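Side-chain contacts in uncharacterized protein YjgB (Bacillus subtilis, PDB 4YGT), which is of unknown function but is probably a secreted lipoprotein, and is the first structural representative of the DUF4309 family in the PepSY clan: residues 38-41 / 42-45; 123-127 / 128-132. All blocks are in the same frame, centred on the assembly; numbering follows the deposited sequence.

Contact 1: residues 38-41 / 42-45; sequences GLTI and NKST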
# COMPACT_ATOMS: atom_id res chain seq x y z
N GLY A 38 -2.62 13.03 -2.13
CA GLY A 38 -2.57 14.17 -1.23
C GLY A 38 -2.72 13.83 0.23
O GLY A 38 -2.82 14.74 1.06
N LEU A 39 -2.74 12.53 0.57
CA LEU A 39 -2.78 12.08 1.96
C LEU A 39 -1.36 11.65 2.32
O LEU A 39 -0.92 10.57 1.95
CB LEU A 39 -3.81 10.95 2.15
CG LEU A 39 -5.28 11.33 1.91
CD1 LEU A 39 -6.14 10.09 1.83
CD2 LEU A 39 -5.78 12.27 2.98
N THR A 40 -0.63 12.53 3.01
CA THR A 40 0.80 12.38 3.31
C THR A 40 1.09 11.77 4.69
O THR A 40 0.60 12.24 5.72
CB THR A 40 1.50 13.74 3.18
OG1 THR A 40 1.02 14.37 2.00
CG2 THR A 40 3.05 13.65 3.09
N ILE A 41 2.00 10.78 4.70
CA ILE A 41 2.50 10.15 5.93
C ILE A 41 3.08 11.25 6.85
O ILE A 41 3.74 12.15 6.35
CB ILE A 41 3.52 9.03 5.60
CG1 ILE A 41 2.75 7.76 5.18
CG2 ILE A 41 4.48 8.71 6.78
CD1 ILE A 41 3.37 7.01 4.22
N ASN A 42 2.72 11.21 8.16
CA ASN A 42 3.17 12.10 9.24
C ASN A 42 2.70 13.56 9.05
O ASN A 42 3.14 14.44 9.80
CB ASN A 42 4.72 12.05 9.35
CG ASN A 42 5.29 12.19 10.74
OD1 ASN A 42 4.59 12.33 11.76
ND2 ASN A 42 6.61 12.16 10.81
N LYS A 43 1.81 13.82 8.07
CA LYS A 43 1.34 15.16 7.77
C LYS A 43 -0.20 15.19 7.70
O LYS A 43 -0.81 15.97 8.42
CB LYS A 43 1.97 15.66 6.46
CG LYS A 43 2.03 17.17 6.28
CD LYS A 43 2.73 17.57 4.95
CE LYS A 43 4.24 17.36 4.91
NZ LYS A 43 4.98 18.29 5.80
N SER A 44 -0.82 14.34 6.86
CA SER A 44 -2.28 14.30 6.77
C SER A 44 -2.82 13.54 7.98
O SER A 44 -2.11 12.69 8.54
CB SER A 44 -2.73 13.65 5.47
OG SER A 44 -2.24 14.39 4.37
N THR A 45 -4.06 13.85 8.39
CA THR A 45 -4.68 13.26 9.58
C THR A 45 -5.72 12.18 9.29
O THR A 45 -6.05 11.97 8.13
CB THR A 45 -5.39 14.36 10.38
OG1 THR A 45 -6.41 14.93 9.56
CG2 THR A 45 -4.44 15.43 10.89
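S44 folds back onto T40, and most of what joins them is hydrogen bonding around a tight turn in the loop between helices 14-27 and 46-53. T40 O takes two backbone donors. K43 N closes the four-residue turn at 3.1 Å, coming in above the carbonyl plane (44° out of it), while S44 N lies in that plane at 2.8 Å. The backbone angles of I41 and N42 fit a type II beta turn, with N42 carrying the positive phi. The S44 side chain adds a bond to the same residue: S44 OG accepts from T40 N at 2.8 Å, with an N-H...O angle of 159°. Setting OG beside its own backbone N (chi1 -60°) is what aims the hydroxyl at that amide.

The apolar part is slight. T40 and K43 run side by side and point the same way, CB against CB at 3.8 Å, and L39 CD2 comes to 4.2 Å from S44 CB. L39, I41 and S44 also lean on I88 of strand 88-95, while E31 takes the T40 hydroxyl. Next along, T45 is the N-cap of helix 46-53, and D48 binds its backbone N. S44 thus meets both the amide N and the carbonyl O of T40, its hydroxyl serving where a backbone acceptor might, so polar bonds fix the turn just before helix 46-53.

Contact 2: residues 123-127 / 128-132; sequences LTVPF and TDEID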
# COMPACT_ATOMS: atom_id res chain seq x y z
N LEU A 123 12.24 -8.99 3.88
CA LEU A 123 11.92 -9.13 5.30
C LEU A 123 10.78 -10.11 5.56
O LEU A 123 9.90 -10.32 4.72
CB LEU A 123 11.52 -7.77 5.93
CG LEU A 123 12.49 -6.59 5.98
CD1 LEU A 123 11.76 -5.33 6.41
CD2 LEU A 123 13.64 -6.85 6.96
N THR A 124 10.76 -10.63 6.79
CA THR A 124 9.76 -11.58 7.27
C THR A 124 8.54 -10.75 7.73
O THR A 124 8.68 -9.54 8.02
CB THR A 124 10.42 -12.50 8.36
OG1 THR A 124 9.63 -13.67 8.58
CG2 THR A 124 10.74 -11.77 9.68
N VAL A 125 7.33 -11.36 7.72
CA VAL A 125 6.11 -10.68 8.16
C VAL A 125 5.64 -11.39 9.46
O VAL A 125 5.41 -12.61 9.44
CB VAL A 125 4.98 -10.61 7.07
CG1 VAL A 125 3.76 -9.83 7.58
CG2 VAL A 125 5.49 -10.01 5.76
N PRO A 126 5.52 -10.65 10.60
CA PRO A 126 5.07 -11.30 11.85
C PRO A 126 3.62 -11.78 11.78
O PRO A 126 2.75 -11.07 11.25
CB PRO A 126 5.24 -10.21 12.91
CG PRO A 126 5.19 -8.92 12.15
CD PRO A 126 5.79 -9.21 10.80
N PHE A 127 3.39 -13.01 12.31
CA PHE A 127 2.09 -13.70 12.41
C PHE A 127 1.56 -14.26 11.04
O PHE A 127 0.42 -14.75 11.02
CB PHE A 127 1.00 -12.80 13.09
CG PHE A 127 1.40 -12.05 14.36
CD1 PHE A 127 1.76 -12.74 15.52
CD2 PHE A 127 1.41 -10.66 14.39
CE1 PHE A 127 2.13 -12.05 16.68
CE2 PHE A 127 1.77 -9.97 15.56
CZ PHE A 127 2.13 -10.67 16.69
N THR A 128 2.35 -14.18 9.92
CA THR A 128 1.91 -14.65 8.58
C THR A 128 3.04 -15.37 7.82
O THR A 128 4.21 -15.32 8.23
CB THR A 128 1.30 -13.50 7.68
OG1 THR A 128 2.32 -12.79 6.96
CG2 THR A 128 0.40 -12.52 8.42
N ASP A 129 2.67 -15.99 6.67
CA ASP A 129 3.59 -16.70 5.76
C ASP A 129 3.97 -15.82 4.55
O ASP A 129 4.47 -16.33 3.54
CB ASP A 129 2.97 -18.03 5.27
CG ASP A 129 3.20 -19.24 6.16
OD1 ASP A 129 4.09 -19.19 7.03
OD2 ASP A 129 2.48 -20.27 5.96
N GLU A 130 3.78 -14.49 4.64
CA GLU A 130 4.11 -13.57 3.55
C GLU A 130 5.58 -13.11 3.54
O GLU A 130 6.26 -13.13 4.58
CB GLU A 130 3.23 -12.33 3.61
CG GLU A 130 1.77 -12.54 3.21
CD GLU A 130 0.86 -11.49 3.81
OE1 GLU A 130 1.04 -11.17 5.01
OE2 GLU A 130 -0.00 -10.94 3.09
N ILE A 131 6.06 -12.69 2.36
CA ILE A 131 7.41 -12.15 2.25
C ILE A 131 7.31 -10.72 1.69
O ILE A 131 6.55 -10.42 0.76
CB ILE A 131 8.43 -13.07 1.53
CG1 ILE A 131 9.86 -12.81 2.07
CG2 ILE A 131 8.36 -13.03 0.00
CD1 ILE A 131 10.16 -13.50 3.48
N ASP A 132 8.01 -9.83 2.34
CA ASP A 132 7.99 -8.41 2.05
C ASP A 132 9.25 -7.96 1.28
O ASP A 132 10.35 -7.99 1.82
CB ASP A 132 7.89 -7.70 3.41
CG ASP A 132 7.91 -6.20 3.46
OD1 ASP A 132 7.81 -5.57 2.39
OD2 ASP A 132 8.04 -5.65 4.57
O HOH W 1 6.28 -13.88 7.17
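T128 OG1 sits against V125, 3.3 Å from its CG1, and is gripped twice by E130: it donates to OE1 at 2.8 Å and accepts from the backbone N at 3.2 Å. The second bond makes an ST turn, here in the connection of the beta hairpin formed by strands 121-124 and 131-137. T128's chi1 of 85° puts OG1 between its own backbone N and carbonyl carbon, turned toward E130. The carboxylate receives the hydroxyl on the anti side of OE1, 16° out of its plane, so E130 is held at both backbone and side chain.

V125 packs on the face of the hairpin that carries T128 OG1 and E130. Its first torsion, with CG1 anti to the backbone N, brings CG1 against T128 OG1, and CG2 comes to 3.4 Å from E130 O. V125 and E130 both rest on V145 of strand 140-146. E130 OE2 also lies close to D153 OD2, a proximity of like charges that might favour protonation of one of the two. From V125 to T128 the chain makes a type II beta turn with F127 at the positive-phi position, but the closing bond from T128 N to V125 O is weak. A water also bridges the loop, taking V125 N at 2.8 Å, with T128 O and E130 O each 2.7 Å from it, though acceptors in reach outnumber its two protons.

Where the strands pair, L123 and D132 exchange two backbone bonds as an antiparallel hydrogen-bonded pair, the straighter being L123 N to D132 O at 170°. Their side chains run alongside each other on one face, where D132 OD2 binds H143 ND1. Beside the pairing, the I131 CD1 methyl comes to 3.4 Å from L123 O.

How the contacts relate
The two contacts lie on opposite sides of the chain's centre, about 26 Å apart between their centres, and share no helix or strand. Contact 1 is partly buried: its loop leads into helix 46-53 and lies against the start of strand 88-95, an interior strand of the sheet. Contact 2 is a surface hairpin end at the sheet's margin, where 121-124 is an outermost strand within the chain. Each contains a type II turn, yet they are held differently. At 38-45 direct protein bonds do the work, with a serine hydroxyl serving a backbone amide; at 123-132 the turn bond is weak, a water links the two arms, an ST turn orders T128-E130, and two backbone bonds hold the strands.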